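Local coordinates for mandelate racemase/muconate lactonizing enzyme, C-terminal domain protein (Paracoccus denitrificans, PDB 4DWD) that binds magnesium and, as a member of the enolase superfamily, probably acts as a hydro-lyase (dehydratase), at residues B[9-17]-B[328-336]; B[127-136]-B[154-165]. All coordinates share one frame; numbering follows the deposited sequence.

Interaction 1. Residues B[9-17]-B[328-336]; sequences EALSVAMGD and RWDRGRPVF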
loop_
_atom_site.group_PDB
_atom_site.type_symbol
_atom_site.label_atom_id
_atom_site.label_comp_id
_atom_site.label_asym_id
_atom_site.label_seq_id
_atom_site.Cartn_x
_atom_site.Cartn_y
_atom_site.Cartn_z
ATOM N N GLU B 9 -24.002 16.740 40.417
ATOM C CA GLU B 9 -24.492 15.534 41.088
ATOM C C GLU B 9 -24.493 14.350 40.143
ATOM O O GLU B 9 -24.913 14.471 38.987
ATOM C CB GLU B 9 -25.925 15.718 41.556
ATOM C CG GLU B 9 -26.120 16.697 42.684
ATOM C CD GLU B 9 -27.590 16.972 42.857
ATOM O OE1 GLU B 9 -28.291 16.144 43.468
ATOM O OE2 GLU B 9 -28.053 17.987 42.335
ATOM N N ALA B 10 -24.058 13.204 40.656
ATOM C CA ALA B 10 -24.064 11.946 39.907
ATOM C C ALA B 10 -25.163 11.053 40.485
ATOM O O ALA B 10 -25.128 10.719 41.671
ATOM C CB ALA B 10 -22.702 11.263 40.017
ATOM N N LEU B 11 -26.131 10.676 39.651
ATOM C CA LEU B 11 -27.349 10.009 40.109
ATOM C C LEU B 11 -27.585 8.678 39.396
ATOM O O LEU B 11 -27.629 8.611 38.165
ATOM C CB LEU B 11 -28.556 10.923 39.857
ATOM C CG LEU B 11 -28.537 12.321 40.490
ATOM C CD1 LEU B 11 -29.754 13.113 40.044
ATOM C CD2 LEU B 11 -28.451 12.248 42.009
ATOM N N SER B 12 -27.742 7.619 40.189
ATOM C CA SER B 12 -28.150 6.315 39.692
ATOM C C SER B 12 -29.657 6.224 39.918
ATOM O O SER B 12 -30.121 6.318 41.063
ATOM C CB SER B 12 -27.412 5.201 40.444
ATOM O OG SER B 12 -27.941 3.919 40.137
ATOM N N VAL B 13 -30.414 6.061 38.835
ATOM C CA VAL B 13 -31.872 6.196 38.879
ATOM C C VAL B 13 -32.593 4.938 38.391
ATOM O O VAL B 13 -32.326 4.447 37.289
ATOM C CB VAL B 13 -32.322 7.426 38.052
ATOM C CG1 VAL B 13 -33.835 7.622 38.111
ATOM C CG2 VAL B 13 -31.607 8.688 38.540
ATOM N N ALA B 14 -33.499 4.418 39.222
ATOM C CA ALA B 14 -34.365 3.297 38.868
ATOM C C ALA B 14 -35.403 3.764 37.851
ATOM O O ALA B 14 -36.119 4.735 38.101
ATOM C CB ALA B 14 -35.040 2.739 40.115
HETATM N N MSE B 15 -35.476 3.085 36.705
HETATM C CA MSE B 15 -36.326 3.541 35.593
HETATM C C MSE B 15 -37.513 2.639 35.358
HETATM O O MSE B 15 -37.416 1.415 35.493
HETATM C CB MSE B 15 -35.473 3.564 34.325
HETATM C CG MSE B 15 -34.344 4.591 34.421
HETATM SE SE MSE B 15 -34.964 6.448 34.252
HETATM C CE MSE B 15 -35.214 6.500 32.305
ATOM N N GLY B 16 -38.639 3.247 34.994
ATOM C CA GLY B 16 -39.852 2.516 34.604
ATOM C C GLY B 16 -40.369 1.582 35.678
ATOM O O GLY B 16 -40.215 1.848 36.873
ATOM N N ASP B 17 -40.972 0.476 35.243
ATOM C CA ASP B 17 -41.558 -0.516 36.158
ATOM C C ASP B 17 -40.513 -1.435 36.797
ATOM O O ASP B 17 -39.333 -1.402 36.437
ATOM C CB ASP B 17 -42.652 -1.337 35.456
ATOM C CG ASP B 17 -42.136 -2.140 34.261
ATOM O OD1 ASP B 17 -40.924 -2.104 33.945
ATOM O OD2 ASP B 17 -42.968 -2.820 33.622
ATOM N N ARG B 328 -37.910 -1.148 24.978
ATOM C CA ARG B 328 -38.393 -0.704 26.286
ATOM C C ARG B 328 -38.252 0.795 26.503
ATOM O O ARG B 328 -37.939 1.256 27.607
ATOM C CB ARG B 328 -37.723 -1.499 27.421
ATOM C CG ARG B 328 -37.939 -3.004 27.359
ATOM C CD ARG B 328 -39.411 -3.380 27.448
ATOM N NE ARG B 328 -40.112 -2.629 28.494
ATOM C CZ ARG B 328 -40.203 -3.003 29.769
ATOM N NH1 ARG B 328 -39.642 -4.139 30.180
ATOM N NH2 ARG B 328 -40.862 -2.242 30.636
ATOM N N TRP B 329 -38.516 1.554 25.446
ATOM C CA TRP B 329 -38.504 3.002 25.542
ATOM C C TRP B 329 -39.559 3.536 26.483
ATOM O O TRP B 329 -39.463 4.682 26.927
ATOM C CB TRP B 329 -38.594 3.650 24.160
ATOM C CG TRP B 329 -39.688 3.132 23.243
ATOM C CD1 TRP B 329 -39.611 2.092 22.308
ATOM C CD2 TRP B 329 -41.044 3.679 23.098
ATOM N NE1 TRP B 329 -40.809 1.948 21.640
ATOM C CE2 TRP B 329 -41.711 2.866 22.070
ATOM C CE3 TRP B 329 -41.752 4.713 23.707
ATOM C CZ2 TRP B 329 -43.018 3.107 21.675
ATOM C CZ3 TRP B 329 -43.073 4.943 23.303
ATOM C CH2 TRP B 329 -43.694 4.151 22.319
ATOM N N ASP B 330 -40.559 2.709 26.809
ATOM C CA ASP B 330 -41.570 3.054 27.814
ATOM C C ASP B 330 -40.951 3.412 29.163
ATOM O O ASP B 330 -41.557 4.156 29.941
ATOM C CB ASP B 330 -42.578 1.902 27.993
ATOM C CG ASP B 330 -41.931 0.629 28.546
ATOM O OD1 ASP B 330 -42.296 0.185 29.650
ATOM O OD2 ASP B 330 -41.061 0.053 27.879
ATOM N N ARG B 331 -39.751 2.897 29.439
ATOM C CA ARG B 331 -39.095 3.137 30.730
ATOM C C ARG B 331 -38.671 4.597 30.920
ATOM O O ARG B 331 -38.244 4.981 32.006
ATOM C CB ARG B 331 -37.900 2.193 30.950
ATOM C CG ARG B 331 -36.632 2.601 30.210
ATOM C CD ARG B 331 -35.540 1.536 30.316
ATOM N NE ARG B 331 -34.292 1.926 29.649
ATOM C CZ ARG B 331 -34.092 1.910 28.334
ATOM N NH1 ARG B 331 -35.071 1.551 27.512
ATOM N NH2 ARG B 331 -32.906 2.273 27.832
ATOM N N GLY B 332 -38.793 5.403 29.865
ATOM C CA GLY B 332 -38.583 6.847 29.988
ATOM C C GLY B 332 -39.503 7.479 31.023
ATOM O O GLY B 332 -39.134 8.453 31.681
ATOM N N ARG B 333 -40.704 6.917 31.166
ATOM C CA ARG B 333 -41.640 7.329 32.201
ATOM C C ARG B 333 -41.478 6.404 33.425
ATOM O O ARG B 333 -41.162 5.220 33.266
ATOM C CB ARG B 333 -43.071 7.258 31.655
ATOM C CG ARG B 333 -43.318 8.160 30.456
ATOM C CD ARG B 333 -44.742 8.021 29.942
ATOM N NE ARG B 333 -44.949 8.775 28.702
ATOM C CZ ARG B 333 -45.363 10.040 28.648
ATOM N NH1 ARG B 333 -45.621 10.712 29.765
ATOM N NH2 ARG B 333 -45.520 10.637 27.478
ATOM N N PRO B 334 -41.727 6.919 34.647
ATOM C CA PRO B 334 -42.254 8.244 34.975
ATOM C C PRO B 334 -41.201 9.302 35.301
ATOM O O PRO B 334 -41.567 10.433 35.647
ATOM C CB PRO B 334 -43.090 7.961 36.219
ATOM C CG PRO B 334 -42.331 6.888 36.920
ATOM C CD PRO B 334 -41.666 6.055 35.843
ATOM N N VAL B 335 -39.917 8.963 35.199
ATOM C CA VAL B 335 -38.871 9.931 35.549
ATOM C C VAL B 335 -38.927 11.169 34.664
ATOM O O VAL B 335 -38.715 12.286 35.140
ATOM C CB VAL B 335 -37.471 9.286 35.546
ATOM C CG1 VAL B 335 -36.366 10.339 35.626
ATOM C CG2 VAL B 335 -37.373 8.329 36.726
ATOM N N PHE B 336 -39.209 10.965 33.379
ATOM C CA PHE B 336 -39.356 12.070 32.439
ATOM C C PHE B 336 -40.799 12.228 32.000
ATOM O O PHE B 336 -41.526 11.247 31.888
ATOM C CB PHE B 336 -38.452 11.860 31.217
ATOM C CG PHE B 336 -37.000 11.751 31.562
ATOM C CD1 PHE B 336 -36.294 12.850 32.046
ATOM C CD2 PHE B 336 -36.349 10.528 31.448
ATOM C CE1 PHE B 336 -34.951 12.734 32.378
ATOM C CE2 PHE B 336 -35.010 10.407 31.775
ATOM C CZ PHE B 336 -34.313 11.511 32.253
HETATM O O HOH W 1 -38.500 6.237 34.406
HETATM O O HOH W 2 -41.592 0.789 32.216
HETATM O O HOH W 3 -39.911 -4.769 32.811
#
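Gly16 and Arg331 bring their CA atoms to 4.0 Å, yet no direct backbone hydrogen bond joins them; a water does the work instead. It accepts from Gly16 N and Val335 N and donates to Arg331 O at 2.7 Å. This is a domain junction of the enolase fold, where the end of the N-terminal-domain strand 5-14 and the residues after it meet a loop of the barrel domain. Gly16 runs so close that a CB here would collide with Arg331 CB. Gly16 CA makes a CH···O contact of 3.3 Å with Arg333 O, just ahead of the cis peptide to Pro334. Alongside, selenomethionine Met15 folds back through chi2 and chi3 (-74° and -77°). That bend lays SE crosswise on Val335 CG2 and brings Met15 CE to 3.9 Å from Phe336 CE2, while Val13 CG1 meets the same Val335 methyl tip to tip. Phe27 of strand 24-32 meets the Phe336 ring nearly at right angles. At the outer end, Arg328 grips Asp330 side-on, NE to OD2 at 2.9 Å and NH2 to OD1. Arg328 NH2 also gives a weak salt-bridge bond of 3.3 Å to Asp17 OD1, and a water accepts from Arg328 NH1 while donating to that carboxylate oxygen.

Interaction 2. Residues B[127-136]-B[154-165]; sequences PCYSSIGGNA and EQPAAVKIRWDG
Two parallel strands of a beta-alpha-beta unit, 127-132 and 158-162, lie side by side here, with Ser130 N bonded to Ala158 O and Lys160 N to Ser130 O. The exchange continues as Ile132 N meets Lys160 O and Arg162 N meets Ile132 O, the last at 2.7 Å. On the Ser130 face, Ser130 OG donates to Glu154 OE1 at 2.7 Å, arriving from above the carboxylate plane, with Pro156 CG packed against the hydroxyl. Ile132 CD1 touches Val159 CG1 on this same side, which helix 140-154 covers. These are strands of the enolase-superfamily barrel, and Tyr129, Ser131 and Lys160 point to the other face. Lys160 crosses the Tyr129 ring obliquely, its CB 3.5 Å from Tyr129 CE1, and its chain turns at chi3 (82°) to put Lys160 NZ 2.9 Å from Tyr129 OH. NZ also forms a salt bridge with Glu223, a metal-binding residue. Lys160 and Arg162, two apart, are consistent with the Lys-x-Lys/Arg pattern of active sites in this family. Arg162 lays its guanidinium face over Gly133 CA, while Arg162 NH1 donates to Ser131 OG at 3.0 Å and pairs with Asp327; Ser131 OG is also bonded to Glu324. Putting an alanine in place of Arg162 removes that guanidinium and would probably leave Asp327 without its salt-bridge mate and Ser131 OG short of a donor. Beyond the strands, Arg162 O takes both Asn135 N and Asn135 ND2, and Asn135 OD1 is held by Arg138. Asn135 CB sits over the six-membered ring of Trp163, 4.0 Å from its centroid.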
loop_
_atom_site.group_PDB
_atom_site.type_symbol
_atom_site.label_atom_id
_atom_site.label_comp_id
_atom_site.label_asym_id
_atom_site.label_seq_id
_atom_site.Cartn_x
_atom_site.Cartn_y
_atom_site.Cartn_z
ATOM N N PRO B 127 -37.337 11.057 11.250
ATOM C CA PRO B 127 -37.836 9.679 11.166
ATOM C C PRO B 127 -37.143 8.759 12.166
ATOM O O PRO B 127 -35.972 8.971 12.493
ATOM C CB PRO B 127 -37.499 9.262 9.731
ATOM C CG PRO B 127 -36.396 10.175 9.316
ATOM C CD PRO B 127 -36.658 11.477 10.013
ATOM N N CYS B 128 -37.867 7.753 12.646
ATOM C CA CYS B 128 -37.286 6.767 13.557
ATOM C C CYS B 128 -37.108 5.396 12.888
ATOM O O CYS B 128 -37.736 5.110 11.863
ATOM C CB CYS B 128 -38.137 6.626 14.828
ATOM S SG CYS B 128 -39.645 5.635 14.652
ATOM N N TYR B 129 -36.231 4.565 13.450
ATOM C CA TYR B 129 -36.235 3.137 13.122
ATOM C C TYR B 129 -36.436 2.319 14.385
ATOM O O TYR B 129 -35.884 2.649 15.438
ATOM C CB TYR B 129 -34.983 2.714 12.324
ATOM C CG TYR B 129 -33.653 2.539 13.048
ATOM C CD1 TYR B 129 -33.363 1.366 13.742
ATOM C CD2 TYR B 129 -32.652 3.524 12.976
ATOM C CE1 TYR B 129 -32.133 1.180 14.361
ATOM C CE2 TYR B 129 -31.416 3.346 13.597
ATOM C CZ TYR B 129 -31.168 2.171 14.287
ATOM O OH TYR B 129 -29.961 1.963 14.902
ATOM N N SER B 130 -37.259 1.276 14.290
ATOM C CA SER B 130 -37.496 0.387 15.418
ATOM C C SER B 130 -36.305 -0.543 15.552
ATOM O O SER B 130 -36.023 -1.342 14.644
ATOM C CB SER B 130 -38.770 -0.438 15.209
ATOM O OG SER B 130 -39.913 0.389 15.122
ATOM N N SER B 131 -35.609 -0.423 16.679
ATOM C CA SER B 131 -34.415 -1.204 16.952
ATOM C C SER B 131 -34.806 -2.282 17.959
ATOM O O SER B 131 -35.091 -1.976 19.117
ATOM C CB SER B 131 -33.334 -0.284 17.502
ATOM O OG SER B 131 -32.105 -0.964 17.626
ATOM N N ILE B 132 -34.832 -3.531 17.493
ATOM C CA ILE B 132 -35.431 -4.658 18.211
ATOM C C ILE B 132 -34.363 -5.676 18.587
ATOM O O ILE B 132 -33.800 -6.355 17.717
ATOM C CB ILE B 132 -36.511 -5.313 17.334
ATOM C CG1 ILE B 132 -37.494 -4.225 16.867
ATOM C CG2 ILE B 132 -37.165 -6.484 18.065
ATOM C CD1 ILE B 132 -38.487 -4.657 15.823
ATOM N N GLY B 133 -34.091 -5.784 19.884
ATOM C CA GLY B 133 -32.976 -6.596 20.367
ATOM C C GLY B 133 -33.376 -7.982 20.816
ATOM O O GLY B 133 -34.553 -8.340 20.782
ATOM N N GLY B 134 -32.380 -8.756 21.237
ATOM C CA GLY B 134 -32.610 -10.041 21.884
ATOM C C GLY B 134 -33.050 -11.167 20.972
ATOM O O GLY B 134 -33.735 -12.087 21.407
ATOM N N ASN B 135 -32.652 -11.111 19.709
ATOM C CA ASN B 135 -33.128 -12.121 18.762
ATOM C C ASN B 135 -32.330 -13.410 18.713
ATOM O O ASN B 135 -32.796 -14.408 18.152
ATOM C CB ASN B 135 -33.307 -11.491 17.390
ATOM C CG ASN B 135 -34.401 -10.455 17.409
ATOM O OD1 ASN B 135 -35.550 -10.767 17.730
ATOM N ND2 ASN B 135 -34.047 -9.205 17.137
ATOM N N ALA B 136 -31.150 -13.420 19.335
ATOM C CA ALA B 136 -30.379 -14.661 19.403
ATOM C C ALA B 136 -31.170 -15.737 20.140
ATOM O O ALA B 136 -31.198 -16.894 19.715
ATOM C CB ALA B 136 -29.020 -14.433 20.056
ATOM N N GLU B 154 -45.157 1.716 16.202
ATOM C CA GLU B 154 -44.208 2.805 15.965
ATOM C C GLU B 154 -44.190 3.354 14.537
ATOM O O GLU B 154 -43.684 4.454 14.302
ATOM C CB GLU B 154 -42.801 2.352 16.404
ATOM C CG GLU B 154 -42.747 2.044 17.900
ATOM C CD GLU B 154 -41.581 1.172 18.340
ATOM O OE1 GLU B 154 -40.517 1.159 17.681
ATOM O OE2 GLU B 154 -41.732 0.512 19.393
ATOM N N GLN B 155 -44.749 2.597 13.590
ATOM C CA GLN B 155 -44.789 2.997 12.179
ATOM C C GLN B 155 -43.435 3.522 11.684
ATOM O O GLN B 155 -43.359 4.616 11.108
ATOM C CB GLN B 155 -45.875 4.052 11.949
ATOM C CG GLN B 155 -47.296 3.533 12.063
ATOM C CD GLN B 155 -48.303 4.557 11.572
ATOM O OE1 GLN B 155 -48.382 5.664 12.097
ATOM N NE2 GLN B 155 -49.060 4.194 10.546
ATOM N N PRO B 156 -42.357 2.736 11.894
ATOM C CA PRO B 156 -41.019 3.272 11.633
ATOM C C PRO B 156 -40.652 3.364 10.152
ATOM O O PRO B 156 -41.255 2.691 9.307
ATOM C CB PRO B 156 -40.106 2.261 12.336
ATOM C CG PRO B 156 -40.848 0.974 12.189
ATOM C CD PRO B 156 -42.298 1.345 12.385
ATOM N N ALA B 157 -39.648 4.184 9.853
ATOM C CA ALA B 157 -39.130 4.311 8.494
ATOM C C ALA B 157 -38.211 3.144 8.121
ATOM O O ALA B 157 -37.922 2.933 6.943
ATOM C CB ALA B 157 -38.409 5.647 8.327
ATOM N N ALA B 158 -37.737 2.420 9.140
ATOM C CA ALA B 158 -36.859 1.250 8.982
ATOM C C ALA B 158 -36.955 0.369 10.223
ATOM O O ALA B 158 -37.453 0.805 11.256
ATOM C CB ALA B 158 -35.416 1.677 8.732
ATOM N N VAL B 159 -36.490 -0.873 10.113
ATOM C CA VAL B 159 -36.447 -1.807 11.245
ATOM C C VAL B 159 -35.031 -2.353 11.360
ATOM O O VAL B 159 -34.419 -2.645 10.342
ATOM C CB VAL B 159 -37.424 -2.984 11.021
ATOM C CG1 VAL B 159 -37.205 -4.079 12.058
ATOM C CG2 VAL B 159 -38.860 -2.473 11.055
ATOM N N LYS B 160 -34.508 -2.471 12.581
ATOM C CA LYS B 160 -33.226 -3.158 12.776
ATOM C C LYS B 160 -33.441 -4.271 13.770
ATOM O O LYS B 160 -33.985 -4.031 14.852
ATOM C CB LYS B 160 -32.140 -2.191 13.282
ATOM C CG LYS B 160 -30.746 -2.808 13.351
ATOM C CD LYS B 160 -29.678 -1.828 13.793
ATOM C CE LYS B 160 -29.642 -1.697 15.306
ATOM N NZ LYS B 160 -28.764 -0.573 15.744
ATOM N N ILE B 161 -33.043 -5.481 13.392
ATOM C CA ILE B 161 -33.102 -6.635 14.299
ATOM C C ILE B 161 -31.703 -6.914 14.853
ATOM O O ILE B 161 -30.739 -7.078 14.096
ATOM C CB ILE B 161 -33.737 -7.886 13.639
ATOM C CG1 ILE B 161 -33.126 -8.170 12.246
ATOM C CG2 ILE B 161 -35.241 -7.663 13.533
ATOM C CD1 ILE B 161 -33.636 -9.449 11.589
ATOM N N ARG B 162 -31.598 -6.935 16.177
ATOM C CA ARG B 162 -30.299 -7.092 16.852
ATOM C C ARG B 162 -30.258 -8.414 17.585
ATOM O O ARG B 162 -31.284 -8.891 18.076
ATOM C CB ARG B 162 -30.051 -5.958 17.863
ATOM C CG ARG B 162 -30.546 -4.582 17.440
ATOM C CD ARG B 162 -29.945 -3.467 18.302
ATOM N NE ARG B 162 -30.077 -3.780 19.724
ATOM C CZ ARG B 162 -31.156 -3.522 20.463
ATOM N NH1 ARG B 162 -32.210 -2.897 19.939
ATOM N NH2 ARG B 162 -31.177 -3.887 21.736
ATOM N N TRP B 163 -29.065 -8.988 17.691
ATOM C CA TRP B 163 -28.920 -10.322 18.247
ATOM C C TRP B 163 -28.723 -10.371 19.717
ATOM O O TRP B 163 -29.372 -11.170 20.404
ATOM C CB TRP B 163 -27.854 -11.109 17.479
ATOM C CG TRP B 163 -28.544 -12.104 16.600
ATOM C CD1 TRP B 163 -28.448 -13.490 16.654
ATOM C CD2 TRP B 163 -29.552 -11.826 15.573
ATOM N NE1 TRP B 163 -29.284 -14.069 15.740
ATOM C CE2 TRP B 163 -29.982 -13.125 15.062
ATOM C CE3 TRP B 163 -30.120 -10.664 15.038
ATOM C CZ2 TRP B 163 -30.927 -13.239 14.043
ATOM C CZ3 TRP B 163 -31.068 -10.788 14.021
ATOM C CH2 TRP B 163 -31.474 -12.051 13.543
ATOM N N ASP B 164 -27.835 -9.519 20.215
ATOM C CA ASP B 164 -27.491 -9.496 21.635
ATOM C C ASP B 164 -27.185 -10.884 22.207
ATOM O O ASP B 164 -27.704 -11.264 23.264
ATOM C CB ASP B 164 -28.592 -8.791 22.431
ATOM C CG ASP B 164 -28.752 -7.356 22.013
ATOM O OD1 ASP B 164 -27.743 -6.622 22.094
ATOM O OD2 ASP B 164 -29.858 -6.978 21.569
ATOM N N GLY B 165 -26.328 -11.627 21.510
ATOM C CA GLY B 165 -25.874 -12.932 21.992
ATOM C C GLY B 165 -24.696 -12.828 22.956
ATOM O O GLY B 165 -24.276 -11.735 23.335
#

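From the N terminus, strand 5-14 runs through the N-terminal domain, and the residues at its end enter interaction 1, whose partner comes more than 300 residues later. That contact therefore closes a very long loop, holding most of the barrel and joining the two domains. Interaction 2 is nested inside it: the chain leaves 127-136, passes through helix 140-154 and returns at 154-165, a short closure within the barrel. The centres are about 21 Å apart, but the contacts meet directly, since Trp329 NE1 lies 2.8 Å from Glu154 OE2, a probable hydrogen bond. Strand 323-325, just ahead of 328-336, also pairs with strand 125-132, so the stretch of chain from 323 to 336 passes from one contact to the other.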